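Local coordinates for IPT/TIG domain-containing protein BACOVA_02650 (Bacteroides ovatus, PDB 5E7H) that binds polysaccharide at the bacterial cell surface and probably captures xyloglucan before its transport into the periplasm for degradation, at residues Thr121-Thr126 with Val250-Phe255; Ala114-Asn119 with Glu165-Glu170; Val32-Glu37 with Gly66-Thr71; Gln60-Ser65 with Glu81-Leu86; Phe185-Asn190 with Val217-Thr222. One frame throughout, in Å; residues are numbered along the deposited sequence.

Interaction 1. Residues Thr121-Thr126 with Val250-Phe255. With NA (sodium ion), chain I.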
# COMPACT_ATOMS: atom_id res chain seq x y z
N THR A 121 -13.00 5.50 -2.03
CA THR A 121 -12.36 6.50 -2.87
C THR A 121 -10.86 6.33 -2.93
O THR A 121 -10.21 6.15 -1.92
CB THR A 121 -12.68 7.88 -2.34
OG1 THR A 121 -14.09 8.03 -2.23
CG2 THR A 121 -12.14 8.96 -3.28
N CYS A 122 -10.28 6.44 -4.13
CA CYS A 122 -8.84 6.46 -4.29
C CYS A 122 -8.42 7.68 -5.10
O CYS A 122 -9.23 8.28 -5.81
CB CYS A 122 -8.32 5.17 -4.93
SG CYS A 122 -8.91 4.80 -6.58
N LEU A 123 -7.15 8.05 -4.95
CA LEU A 123 -6.52 9.14 -5.69
C LEU A 123 -6.13 8.66 -7.07
O LEU A 123 -5.52 7.61 -7.20
CB LEU A 123 -5.28 9.62 -4.95
CG LEU A 123 -4.31 10.55 -5.70
CD1 LEU A 123 -4.97 11.89 -5.98
CD2 LEU A 123 -3.02 10.73 -4.93
N GLY A 124 -6.47 9.44 -8.09
CA GLY A 124 -6.02 9.17 -9.44
C GLY A 124 -5.10 10.25 -9.95
O GLY A 124 -5.39 11.45 -9.85
N ILE A 125 -3.99 9.81 -10.52
CA ILE A 125 -3.11 10.68 -11.29
C ILE A 125 -3.10 10.08 -12.69
O ILE A 125 -2.45 9.05 -12.93
CB ILE A 125 -1.71 10.74 -10.70
CG1 ILE A 125 -1.72 11.28 -9.27
CG2 ILE A 125 -0.77 11.57 -11.59
CD1 ILE A 125 -2.05 12.69 -9.13
N THR A 126 -3.87 10.67 -13.60
CA THR A 126 -4.09 10.07 -14.90
C THR A 126 -4.03 11.14 -15.97
O THR A 126 -4.33 12.31 -15.74
CB THR A 126 -5.46 9.37 -14.99
OG1 THR A 126 -6.50 10.35 -15.13
CG2 THR A 126 -5.72 8.50 -13.76
N VAL A 250 -2.54 6.03 -12.89
CA VAL A 250 -2.03 5.50 -11.63
C VAL A 250 -2.99 5.88 -10.52
O VAL A 250 -3.42 7.03 -10.43
CB VAL A 250 -0.62 6.04 -11.31
CG1 VAL A 250 -0.07 5.42 -10.03
CG2 VAL A 250 0.32 5.77 -12.49
N TYR A 251 -3.33 4.91 -9.67
CA TYR A 251 -4.22 5.15 -8.53
C TYR A 251 -3.51 4.80 -7.24
O TYR A 251 -2.65 3.91 -7.23
CB TYR A 251 -5.53 4.33 -8.63
CG TYR A 251 -6.28 4.63 -9.92
CD1 TYR A 251 -7.11 5.73 -10.02
CD2 TYR A 251 -6.07 3.86 -11.05
CE1 TYR A 251 -7.74 6.04 -11.20
CE2 TYR A 251 -6.70 4.16 -12.24
CZ TYR A 251 -7.53 5.26 -12.31
OH TYR A 251 -8.17 5.61 -13.48
N PHE A 252 -3.86 5.52 -6.17
CA PHE A 252 -3.28 5.34 -4.83
C PHE A 252 -4.36 5.26 -3.77
O PHE A 252 -5.37 5.95 -3.86
CB PHE A 252 -2.36 6.51 -4.44
CG PHE A 252 -1.22 6.80 -5.39
CD1 PHE A 252 -1.41 7.56 -6.53
CD2 PHE A 252 0.05 6.35 -5.10
CE1 PHE A 252 -0.34 7.83 -7.38
CE2 PHE A 252 1.11 6.63 -5.95
CZ PHE A 252 0.90 7.38 -7.08
N ASP A 253 -4.14 4.46 -2.73
CA ASP A 253 -5.05 4.48 -1.57
C ASP A 253 -4.34 3.98 -0.32
O ASP A 253 -3.29 3.35 -0.37
CB ASP A 253 -6.28 3.61 -1.86
CG ASP A 253 -7.50 4.02 -1.08
OD1 ASP A 253 -7.49 4.95 -0.25
OD2 ASP A 253 -8.56 3.38 -1.30
N ASN A 254 -4.95 4.29 0.82
CA ASN A 254 -4.59 3.71 2.13
C ASN A 254 -3.12 3.89 2.47
O ASN A 254 -2.41 2.96 2.85
CB ASN A 254 -4.98 2.24 2.18
CG ASN A 254 -6.46 2.07 2.38
OD1 ASN A 254 -7.09 2.84 3.12
ND2 ASN A 254 -7.03 1.08 1.73
N PHE A 255 -2.66 5.13 2.37
CA PHE A 255 -1.35 5.45 2.89
C PHE A 255 -1.34 5.15 4.39
O PHE A 255 -2.30 5.49 5.10
CB PHE A 255 -1.00 6.93 2.66
CG PHE A 255 -0.84 7.30 1.20
CD1 PHE A 255 0.40 7.24 0.59
CD2 PHE A 255 -1.95 7.71 0.45
CE1 PHE A 255 0.55 7.57 -0.76
CE2 PHE A 255 -1.80 8.03 -0.90
CZ PHE A 255 -0.56 7.96 -1.49
NA NA I . -10.09 4.69 0.15
O HOH W 1 -9.71 2.85 1.98

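Interaction 2. Residues Ala114-Asn119 with Glu165-Glu170. With NA (sodium ion), chain I; FMT (formic acid), chain C; FMT (formic acid), chain D.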
# COMPACT_ATOMS: atom_id res chain seq x y z
N ALA A 114 -10.50 0.52 -15.07
CA ALA A 114 -9.44 0.58 -14.08
C ALA A 114 -9.72 1.65 -13.01
O ALA A 114 -10.21 2.75 -13.33
CB ALA A 114 -8.11 0.85 -14.76
N PRO A 115 -9.40 1.35 -11.73
CA PRO A 115 -8.66 0.19 -11.22
C PRO A 115 -9.54 -1.03 -10.86
O PRO A 115 -9.05 -1.93 -10.16
CB PRO A 115 -7.98 0.76 -9.99
CG PRO A 115 -9.01 1.73 -9.46
CD PRO A 115 -9.61 2.36 -10.68
N TYR A 116 -10.77 -1.02 -11.35
CA TYR A 116 -11.74 -2.14 -11.32
C TYR A 116 -12.34 -2.36 -9.95
O TYR A 116 -13.58 -2.45 -9.85
CB TYR A 116 -11.13 -3.44 -11.87
CG TYR A 116 -10.59 -3.29 -13.27
CD1 TYR A 116 -11.45 -3.08 -14.35
CD2 TYR A 116 -9.23 -3.36 -13.50
CE1 TYR A 116 -10.94 -2.94 -15.63
CE2 TYR A 116 -8.72 -3.21 -14.77
CZ TYR A 116 -9.58 -3.00 -15.82
OH TYR A 116 -9.05 -2.86 -17.09
N VAL A 117 -11.51 -2.48 -8.91
CA VAL A 117 -11.95 -2.55 -7.53
C VAL A 117 -11.26 -1.45 -6.72
O VAL A 117 -10.19 -0.96 -7.11
CB VAL A 117 -11.67 -3.94 -6.90
CG1 VAL A 117 -12.55 -4.99 -7.56
CG2 VAL A 117 -10.21 -4.33 -7.02
N SER A 118 -11.90 -1.02 -5.64
CA SER A 118 -11.28 -0.09 -4.70
C SER A 118 -11.96 -0.21 -3.36
O SER A 118 -13.10 -0.65 -3.27
CB SER A 118 -11.37 1.36 -5.20
OG SER A 118 -12.69 1.84 -5.21
N ASN A 119 -11.22 0.17 -2.32
CA ASN A 119 -11.80 0.32 -1.00
C ASN A 119 -12.26 1.77 -0.92
O ASN A 119 -11.51 2.66 -0.50
CB ASN A 119 -10.77 -0.00 0.09
CG ASN A 119 -10.56 -1.50 0.31
OD1 ASN A 119 -11.07 -2.36 -0.42
ND2 ASN A 119 -9.82 -1.82 1.37
N GLU A 165 -1.28 1.39 -1.22
CA GLU A 165 -1.69 0.56 -2.35
C GLU A 165 -1.62 1.41 -3.59
O GLU A 165 -1.93 2.60 -3.56
CB GLU A 165 -3.09 0.02 -2.14
CG GLU A 165 -3.20 -1.49 -2.24
CD GLU A 165 -2.41 -2.23 -1.17
OE1 GLU A 165 -2.21 -3.45 -1.35
OE2 GLU A 165 -2.01 -1.63 -0.16
N CYS A 166 -1.22 0.78 -4.69
CA CYS A 166 -1.04 1.48 -5.96
C CYS A 166 -1.51 0.60 -7.11
O CYS A 166 -1.28 -0.61 -7.10
CB CYS A 166 0.41 1.85 -6.13
SG CYS A 166 0.77 2.87 -7.58
N PHE A 167 -2.19 1.20 -8.08
CA PHE A 167 -2.58 0.52 -9.31
C PHE A 167 -1.99 1.28 -10.48
O PHE A 167 -2.27 2.46 -10.64
CB PHE A 167 -4.11 0.45 -9.42
CG PHE A 167 -4.61 -0.23 -10.69
CD1 PHE A 167 -4.51 0.40 -11.93
CD2 PHE A 167 -5.24 -1.46 -10.62
CE1 PHE A 167 -4.99 -0.23 -13.09
CE2 PHE A 167 -5.73 -2.08 -11.79
CZ PHE A 167 -5.60 -1.45 -13.01
N VAL A 168 -1.18 0.60 -11.28
CA VAL A 168 -0.61 1.18 -12.49
C VAL A 168 -1.22 0.47 -13.71
O VAL A 168 -1.12 -0.76 -13.83
CB VAL A 168 0.92 1.03 -12.52
CG1 VAL A 168 1.50 1.51 -13.87
CG2 VAL A 168 1.56 1.76 -11.32
N LYS A 169 -1.86 1.21 -14.61
CA LYS A 169 -2.50 0.59 -15.77
C LYS A 169 -1.48 -0.05 -16.72
O LYS A 169 -1.68 -1.20 -17.17
CB LYS A 169 -3.35 1.61 -16.54
CG LYS A 169 -4.11 1.04 -17.75
CD LYS A 169 -5.28 0.21 -17.29
CE LYS A 169 -6.02 -0.43 -18.46
NZ LYS A 169 -6.74 0.60 -19.25
N GLU A 170 -0.44 0.72 -17.06
CA GLU A 170 0.59 0.29 -18.01
C GLU A 170 1.90 0.90 -17.59
O GLU A 170 1.92 2.00 -17.03
CB GLU A 170 0.29 0.75 -19.45
CG GLU A 170 -1.13 0.58 -19.96
CD GLU A 170 -1.41 -0.79 -20.54
OE1 GLU A 170 -0.54 -1.69 -20.41
OE2 GLU A 170 -2.50 -0.97 -21.13
NA NA I . -10.09 4.69 0.15
C FMT C . -10.40 0.47 -18.78
O1 FMT C . -10.41 -0.73 -19.15
O2 FMT C . -9.74 0.79 -17.76
C FMT D . -8.10 -1.73 -22.22
O1 FMT D . -8.75 -1.15 -21.31
O2 FMT D . -7.22 -1.09 -22.86
O HOH W 1 -9.71 2.85 1.98

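Interaction 3. Residues Val32-Glu37 with Gly66-Thr71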
# COMPACT_ATOMS: atom_id res chain seq x y z
N VAL A 32 -7.94 -21.12 6.05
CA VAL A 32 -7.28 -19.82 6.06
C VAL A 32 -8.22 -18.83 6.72
O VAL A 32 -9.28 -18.50 6.18
CB VAL A 32 -6.89 -19.33 4.63
CG1 VAL A 32 -6.32 -17.91 4.67
CG2 VAL A 32 -5.87 -20.28 4.02
N ASN A 33 -7.85 -18.38 7.92
CA ASN A 33 -8.68 -17.47 8.70
C ASN A 33 -8.13 -16.06 8.62
O ASN A 33 -6.94 -15.84 8.81
CB ASN A 33 -8.76 -17.90 10.15
CG ASN A 33 -9.57 -16.94 10.99
OD1 ASN A 33 -9.03 -16.03 11.59
ND2 ASN A 33 -10.90 -17.12 11.00
N ILE A 34 -9.02 -15.11 8.33
CA ILE A 34 -8.68 -13.70 8.25
C ILE A 34 -9.08 -12.94 9.51
O ILE A 34 -10.27 -12.73 9.76
CB ILE A 34 -9.37 -13.05 7.04
CG1 ILE A 34 -9.14 -13.84 5.75
CG2 ILE A 34 -8.87 -11.63 6.87
CD1 ILE A 34 -7.69 -14.12 5.37
N ASN A 35 -8.08 -12.61 10.32
CA ASN A 35 -8.23 -11.72 11.48
C ASN A 35 -9.26 -12.19 12.49
O ASN A 35 -9.82 -11.38 13.22
CB ASN A 35 -8.55 -10.29 11.01
CG ASN A 35 -7.38 -9.63 10.30
OD1 ASN A 35 -6.41 -10.31 9.94
ND2 ASN A 35 -7.44 -8.31 10.13
N GLY A 36 -9.47 -13.51 12.55
CA GLY A 36 -10.47 -14.14 13.40
C GLY A 36 -11.90 -13.63 13.15
O GLY A 36 -12.76 -13.69 14.03
N GLU A 37 -12.16 -13.20 11.92
CA GLU A 37 -13.49 -12.72 11.55
C GLU A 37 -14.19 -13.61 10.53
O GLU A 37 -15.40 -13.81 10.63
CB GLU A 37 -13.39 -11.31 10.98
CG GLU A 37 -12.96 -10.32 12.05
CD GLU A 37 -12.97 -8.88 11.59
OE1 GLU A 37 -13.67 -8.55 10.61
OE2 GLU A 37 -12.25 -8.08 12.23
N GLY A 66 -5.60 -7.66 12.76
CA GLY A 66 -5.42 -9.04 13.18
C GLY A 66 -4.33 -9.70 12.38
O GLY A 66 -3.44 -9.03 11.86
N HIS A 67 -4.38 -11.03 12.31
CA HIS A 67 -3.42 -11.80 11.53
C HIS A 67 -4.12 -12.84 10.69
O HIS A 67 -5.24 -13.24 11.01
CB HIS A 67 -2.40 -12.47 12.44
CG HIS A 67 -1.66 -11.50 13.30
ND1 HIS A 67 -0.50 -10.87 12.88
CD2 HIS A 67 -1.92 -11.01 14.54
CE1 HIS A 67 -0.08 -10.06 13.83
NE2 HIS A 67 -0.93 -10.12 14.85
N ILE A 68 -3.46 -13.28 9.63
CA ILE A 68 -3.92 -14.43 8.87
C ILE A 68 -3.37 -15.71 9.47
O ILE A 68 -2.17 -15.81 9.76
CB ILE A 68 -3.50 -14.32 7.39
CG1 ILE A 68 -4.05 -13.03 6.76
CG2 ILE A 68 -3.96 -15.56 6.61
CD1 ILE A 68 -3.56 -12.78 5.36
N SER A 69 -4.25 -16.69 9.69
CA SER A 69 -3.85 -18.02 10.18
C SER A 69 -4.07 -19.06 9.09
O SER A 69 -5.16 -19.14 8.53
CB SER A 69 -4.65 -18.41 11.43
OG SER A 69 -4.38 -17.51 12.49
N VAL A 70 -3.04 -19.85 8.81
CA VAL A 70 -3.10 -20.91 7.81
C VAL A 70 -2.95 -22.26 8.51
O VAL A 70 -1.97 -22.49 9.21
CB VAL A 70 -1.99 -20.75 6.74
CG1 VAL A 70 -2.06 -21.90 5.72
CG2 VAL A 70 -2.10 -19.40 6.05
N THR A 71 -3.94 -23.13 8.33
CA THR A 71 -3.85 -24.49 8.85
C THR A 71 -3.53 -25.45 7.71
O THR A 71 -4.20 -25.45 6.69
CB THR A 71 -5.15 -24.94 9.54
OG1 THR A 71 -5.44 -24.06 10.63
CG2 THR A 71 -5.01 -26.36 10.09
O HOH W 2 -6.36 -15.45 12.21

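Interaction 4. Residues Gln60-Ser65 with Glu81-Leu86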
# COMPACT_ATOMS: atom_id res chain seq x y z
N GLN A 60 -14.16 -9.82 1.50
CA GLN A 60 -14.74 -8.72 2.27
C GLN A 60 -13.62 -8.14 3.13
O GLN A 60 -12.60 -8.79 3.32
CB GLN A 60 -15.89 -9.19 3.15
CG GLN A 60 -15.45 -10.23 4.18
CD GLN A 60 -16.59 -10.90 4.92
OE1 GLN A 60 -17.02 -11.99 4.57
NE2 GLN A 60 -17.07 -10.25 5.98
N ALA A 61 -13.80 -6.91 3.61
CA ALA A 61 -12.81 -6.27 4.48
C ALA A 61 -12.98 -6.71 5.92
O ALA A 61 -14.08 -6.67 6.46
CB ALA A 61 -12.93 -4.77 4.39
N PRO A 62 -11.88 -7.10 6.58
CA PRO A 62 -11.91 -7.18 8.05
C PRO A 62 -12.31 -5.84 8.67
O PRO A 62 -11.93 -4.80 8.14
CB PRO A 62 -10.45 -7.51 8.41
CG PRO A 62 -9.79 -7.92 7.15
CD PRO A 62 -10.53 -7.29 6.02
N THR A 63 -13.04 -5.89 9.78
CA THR A 63 -13.46 -4.68 10.48
C THR A 63 -12.43 -4.27 11.53
O THR A 63 -12.48 -3.15 12.03
CB THR A 63 -14.83 -4.87 11.18
OG1 THR A 63 -14.70 -5.79 12.26
CG2 THR A 63 -15.88 -5.41 10.20
N GLN A 64 -11.49 -5.16 11.84
CA GLN A 64 -10.44 -4.90 12.84
C GLN A 64 -9.13 -5.45 12.33
O GLN A 64 -9.11 -6.33 11.46
CB GLN A 64 -10.76 -5.55 14.18
CG GLN A 64 -12.07 -5.11 14.80
CD GLN A 64 -12.37 -5.84 16.09
OE1 GLN A 64 -11.75 -6.86 16.40
NE2 GLN A 64 -13.32 -5.33 16.85
N SER A 65 -8.03 -4.95 12.88
CA SER A 65 -6.72 -5.50 12.61
C SER A 65 -6.61 -6.92 13.20
O SER A 65 -7.42 -7.34 14.01
CB SER A 65 -5.64 -4.60 13.19
OG SER A 65 -5.81 -4.46 14.59
N GLU A 81 3.19 -10.08 10.31
CA GLU A 81 2.67 -8.75 10.07
C GLU A 81 1.23 -8.61 10.52
O GLU A 81 0.44 -9.53 10.35
CB GLU A 81 2.70 -8.40 8.57
CG GLU A 81 4.03 -8.35 7.90
CD GLU A 81 3.89 -7.95 6.44
OE1 GLU A 81 2.91 -8.38 5.79
OE2 GLU A 81 4.75 -7.20 5.95
N ILE A 82 0.87 -7.43 11.01
CA ILE A 82 -0.53 -7.14 11.27
C ILE A 82 -1.24 -6.91 9.94
O ILE A 82 -0.85 -6.05 9.15
CB ILE A 82 -0.70 -5.93 12.20
CG1 ILE A 82 -0.14 -6.32 13.58
CG2 ILE A 82 -2.14 -5.52 12.30
CD1 ILE A 82 -0.19 -5.21 14.62
N PHE A 83 -2.27 -7.73 9.70
CA PHE A 83 -3.13 -7.65 8.52
C PHE A 83 -4.28 -6.67 8.75
O PHE A 83 -4.91 -6.68 9.80
CB PHE A 83 -3.67 -9.06 8.18
CG PHE A 83 -4.30 -9.15 6.81
CD1 PHE A 83 -3.52 -9.03 5.68
CD2 PHE A 83 -5.66 -9.37 6.68
CE1 PHE A 83 -4.10 -9.10 4.41
CE2 PHE A 83 -6.25 -9.46 5.43
CZ PHE A 83 -5.47 -9.32 4.30
N TYR A 84 -4.52 -5.80 7.76
CA TYR A 84 -5.52 -4.73 7.82
C TYR A 84 -5.27 -3.84 9.05
O TYR A 84 -6.11 -3.72 9.96
CB TYR A 84 -6.97 -5.27 7.76
CG TYR A 84 -7.57 -5.08 6.37
CD1 TYR A 84 -8.57 -4.14 6.14
CD2 TYR A 84 -7.09 -5.79 5.27
CE1 TYR A 84 -9.10 -3.95 4.87
CE2 TYR A 84 -7.63 -5.62 4.01
CZ TYR A 84 -8.62 -4.69 3.82
OH TYR A 84 -9.13 -4.47 2.55
N PRO A 85 -4.08 -3.21 9.07
CA PRO A 85 -3.73 -2.31 10.17
C PRO A 85 -4.46 -0.98 10.03
O PRO A 85 -3.89 0.06 9.69
CB PRO A 85 -2.22 -2.14 10.01
CG PRO A 85 -2.00 -2.24 8.57
CD PRO A 85 -2.98 -3.33 8.11
N LEU A 86 -5.77 -1.03 10.28
CA LEU A 86 -6.64 0.13 10.06
C LEU A 86 -6.18 1.35 10.85
O LEU A 86 -6.31 2.49 10.37
CB LEU A 86 -8.08 -0.25 10.43
CG LEU A 86 -8.65 -1.27 9.44
CD1 LEU A 86 -9.83 -1.98 10.13
CD2 LEU A 86 -9.08 -0.63 8.13

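Interaction 5. Residues Phe185-Asn190 with Val217-Thr222. With ACT (acetate ion), chain G.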
# COMPACT_ATOMS: atom_id res chain seq x y z
N PHE A 185 10.48 19.68 1.88
CA PHE A 185 10.76 19.16 0.55
C PHE A 185 12.23 18.73 0.38
O PHE A 185 12.53 17.89 -0.48
CB PHE A 185 10.37 20.20 -0.50
CG PHE A 185 8.88 20.43 -0.54
CD1 PHE A 185 8.05 19.53 -1.18
CD2 PHE A 185 8.32 21.52 0.10
CE1 PHE A 185 6.68 19.74 -1.21
CE2 PHE A 185 6.96 21.72 0.09
CZ PHE A 185 6.14 20.83 -0.56
N ASP A 186 13.11 19.25 1.22
CA ASP A 186 14.48 18.80 1.24
C ASP A 186 14.58 17.31 1.60
O ASP A 186 15.52 16.63 1.18
CB ASP A 186 15.28 19.64 2.24
CG ASP A 186 16.77 19.60 1.98
OD1 ASP A 186 17.17 19.75 0.80
OD2 ASP A 186 17.54 19.41 2.94
N ALA A 187 13.60 16.80 2.35
CA ALA A 187 13.63 15.41 2.80
C ALA A 187 12.76 14.49 1.94
O ALA A 187 12.68 13.30 2.20
CB ALA A 187 13.16 15.31 4.25
N ALA A 188 12.12 15.05 0.92
CA ALA A 188 11.16 14.27 0.15
C ALA A 188 11.77 13.15 -0.68
O ALA A 188 12.95 13.18 -1.02
CB ALA A 188 10.40 15.19 -0.76
N LEU A 189 10.94 12.16 -0.99
CA LEU A 189 11.29 11.10 -1.92
C LEU A 189 11.03 11.64 -3.31
O LEU A 189 9.92 12.03 -3.60
CB LEU A 189 10.48 9.85 -1.65
CG LEU A 189 10.56 8.72 -2.67
CD1 LEU A 189 11.99 8.20 -2.73
CD2 LEU A 189 9.59 7.61 -2.32
N ASN A 190 12.05 11.66 -4.15
CA ASN A 190 11.89 12.13 -5.53
C ASN A 190 12.25 11.06 -6.52
O ASN A 190 13.02 10.14 -6.22
CB ASN A 190 12.73 13.38 -5.78
CG ASN A 190 12.02 14.63 -5.32
OD1 ASN A 190 11.09 15.13 -5.97
ND2 ASN A 190 12.45 15.15 -4.20
N VAL A 217 11.44 9.94 3.21
CA VAL A 217 10.61 11.15 3.06
C VAL A 217 10.62 11.99 4.35
O VAL A 217 10.19 13.14 4.31
CB VAL A 217 9.15 10.82 2.52
CG1 VAL A 217 8.93 9.39 2.19
CG2 VAL A 217 8.01 11.49 3.26
N VAL A 218 11.23 11.49 5.44
CA VAL A 218 11.26 12.18 6.73
C VAL A 218 12.69 12.23 7.24
O VAL A 218 13.36 11.20 7.30
CB VAL A 218 10.34 11.45 7.76
CG1 VAL A 218 10.57 12.00 9.18
CG2 VAL A 218 8.86 11.54 7.33
N ALA A 219 13.16 13.43 7.63
CA ALA A 219 14.55 13.64 8.03
C ALA A 219 14.78 13.55 9.54
O ALA A 219 15.93 13.52 10.00
CB ALA A 219 15.02 14.98 7.54
N ASP A 220 13.71 13.53 10.31
CA ASP A 220 13.79 13.58 11.77
C ASP A 220 14.26 12.26 12.39
O ASP A 220 14.20 11.20 11.76
CB ASP A 220 12.42 13.98 12.32
CG ASP A 220 11.86 15.20 11.62
OD1 ASP A 220 12.30 16.32 11.96
OD2 ASP A 220 11.03 15.05 10.71
N ALA A 221 14.74 12.33 13.62
CA ALA A 221 15.31 11.17 14.29
C ALA A 221 14.25 10.18 14.76
O ALA A 221 14.34 8.97 14.51
CB ALA A 221 16.16 11.61 15.44
N THR A 222 13.24 10.69 15.47
CA THR A 222 12.19 9.84 16.03
C THR A 222 10.80 10.29 15.57
O THR A 222 10.64 11.39 15.03
CB THR A 222 12.16 9.86 17.55
OG1 THR A 222 11.78 11.16 17.99
CG2 THR A 222 13.53 9.51 18.17
C ACT G . 12.40 22.52 2.00
O ACT G . 12.86 21.76 2.89
OXT ACT G . 13.08 22.81 0.98
CH3 ACT G . 11.01 23.07 2.14

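Interaction 1. Residues Thr121-Thr126 with Val250-Phe255
L123 and F252 form a hydrogen-bonded pair in two antiparallel strands of the xyloglucan-binding domain, 121-126 and the longer strand 246-259. L123 N donates to F252 O, F252 N returns the bond to L123 O, and I125 and V250 repeat the exchange, with I125 N to V250 O the straightest link at 2.8 Å and 172°. On the face carrying L123 and F252 the two side chains run side by side, L123 CD2 lying 3.9 Å from F252 CD1, while I125 CG1 meets F252 CE1.

Y251 serves the other face, its CG set beside its own backbone N (chi1 -57°). Its CB rests 4.0 Å from C122 SG and close to L123 O. CD1 then passes 3.7 Å from G124 CA, where a side chain on the glycine would press on the ring. CE1 and CZ continue to T126 CG2, which also lies 3.8 Å from OH, and the hydroxyl itself is hydrogen-bonded to E249. An alanine in place of Y251 would probably open a gap beside G124 and T126 CG2 and leave E249 without this partner.

At the far end the strands share a sodium ion that N92 and N119 also bind. D253 grips it with both carboxylate oxygens, OD1 at 2.6 Å and OD2 at 2.5 Å, and T121 O binds it at 2.5 Å.

Interaction 2. Residues Ala114-Asn119 with Glu165-Glu170
A114 and P115, joined by a cis peptide bond, bring the irregular loop 114-119 of the xyloglucan-binding domain against the strand that ends at V168, with P115 CA 6.4 Å from F167 CA. The chain then turns sharply at Y116, where a weak bond from V117 N to P115 O, two residues back, resembles the closure of a gamma turn, and runs on to N119, whose O binds the sodium ion at 2.6 Å.

The side chain of F167 carries the contact. Its CG stands anti to the backbone N (chi1 179°), and P115 covers one face of the ring: P115 CA sits over the centre, 3.8 Å from the centroid and 11° off the normal, in a CH-pi contact. P115 CB reaches 3.6 Å to F167 CG, nearer the root of the ring. The far end of F167 is flanked by A114 CB, 3.7 Å from CE1, and by Y116, whose CE2 comes obliquely to within 4.0 Å of CZ. W207 meets the same phenyl ring edge-to-face.

Toward solvent, the aliphatic run of K169 lies against the alanine, CD to A114 CB at 3.8 Å. With no direct hydrogen bond between the segments, adhesion rests on apolar and CH-pi packing; K169 NZ and A114 N instead bond to formic acid, probably from the crystallisation liquor, one molecule being shared by A114 N, at 2.8 Å from its O2, and, weakly, by K169 NZ.

Interaction 3. Residues Val32-Glu37 with Gly66-Thr71
V32, I34 and I68 close the tightly packed side of this strand pair. I34 CD1 lies 4.0 Å from I68 CG1 with the two side chains side by side, and I68 CG2 reaches 3.9 Å to V32 CG1. I54 and F56 of strand 53-57 meet this face from the facing sheet. Between the backbones, N33 N donates to S69 O at 2.9 Å and S69 N returns the bond to N33 O.

These are the two inner strands of one four-stranded antiparallel sheet of the IPT/TIG domain, an immunoglobulin-like beta sandwich. The face carrying N33 and S69 is looser: N33 CB and S69 CB stand 4.3 Å apart, and a water joins N33 OD1, S69 OG and H67 O. N33 OD1 also accepts from G36 N at 2.7 Å, an Asx motif that ties down the turn leaving the strand.

Where regular pairing ends, N35 N still bonds to H67 O, the donor standing above the carbonyl plane. The amide of N35 lies against G66, with OD1 3.3 Å from G66 C, and its ND2 donates to Q64 O and F83 O. An alanine at N35 would probably leave those two carbonyls without this donor and the G66 backbone less firmly covered. A side chain on G66 would clash with N35 CB.

Interaction 4. Residues Gln60-Ser65 with Glu81-Leu86
P62 and Y84 face each other across two irregular loops of the IPT/TIG domain, one leading into strand 68-72 and the other leaving the domain toward strand 89-91 of the xyloglucan-binding domain. The main interaction is CH-pi: P62 CD lies over the centre of the Y84 ring, 3.6 Å from the centroid and 5° off its normal, the two side chains crossing at about a right angle.

Apolar contacts widen the patch. A61 CB comes obliquely to Y84 CE1 at 3.9 Å, P62 CG reaches F83 CE2 at 4.2 Å, and S65 CB meets I82 CG2. L86 CD1 lies against the backbone, 3.5 Å from T63 O.

Polar groups look outward from this pair. Y84 OH is hydrogen-bonded to P13 O and to N119 ND2, which belongs to the neighbouring domain, and S65 OG to E87. Between the loops the backbones meet through CA-H...O contacts, S65 CA to Y84 O at 3.3 Å; that same carbonyl accepts from L86 N at 2.7 Å, closing an inverse gamma turn centred on P85.

Interaction 5. Residues Phe185-Asn190 with Val217-Thr222
A187 and A219 meet methyl to methyl, CB to CB at 3.8 Å, in a small contact between two turns of the xyloglucan-binding domain. The backbones come closer still: V217 CA directs its hydrogen at A187 O over 3.1 Å, a CA-H...O contact with an angle of 133° at the hydrogen. Two residues after A187, L189 CB lies 4.2 Å from V217 CG1. That methyl nearly eclipses its own backbone N (chi1 -4°), a strained setting that leaves the modelled rotamer in some doubt. The two segments thus adhere by van der Waals packing and this one CA-H...O contact.

A second shell fixes the turns. A188 N bonds back to F185 O at 3.2 Å, which curls the chain and presents A187 to its partner. An acetate, probably from the crystallisation liquor, accepts from D186 N at 3.0 Å, and its methyl lies in the plane of the F185 ring, at the edge, 3.7 Å from CD2. Along the other segment, D220 OD1 forms a salt bridge with R229.

Beyond these, L189, in strand 189-192, bonds through its backbone to I179 of strand 176-181, whose M181 also touches V217. The 217-222 segment runs on to T222, at the N-cap position of helix 223-227, whose side chain caps a backbone N at the helix start and whose own N bonds to D225, while V218 packs on F226 of that helix.

In the fold
From the N terminus, interaction 3 is the first to open, at 32-37, and closes at 66-71 within the IPT/TIG sandwich. Interaction 4 opens at 60-65, before that loop is shut, and closes at 81-86, so the two cross; E37 bonding to T63 and G66 to F83 join them. The chain then enters the xyloglucan-binding domain. Interactions 2 and 1 also cross, sharing a sodium ion and the neighbouring strands 160-168 and 246-259. Interaction 5 falls wholly within the long excursion from 126 to 250 that interaction 1 spans, tying two turns about 22 Å away, centre to centre. Y84 and N119 link interactions 4 and 2 across the domain boundary.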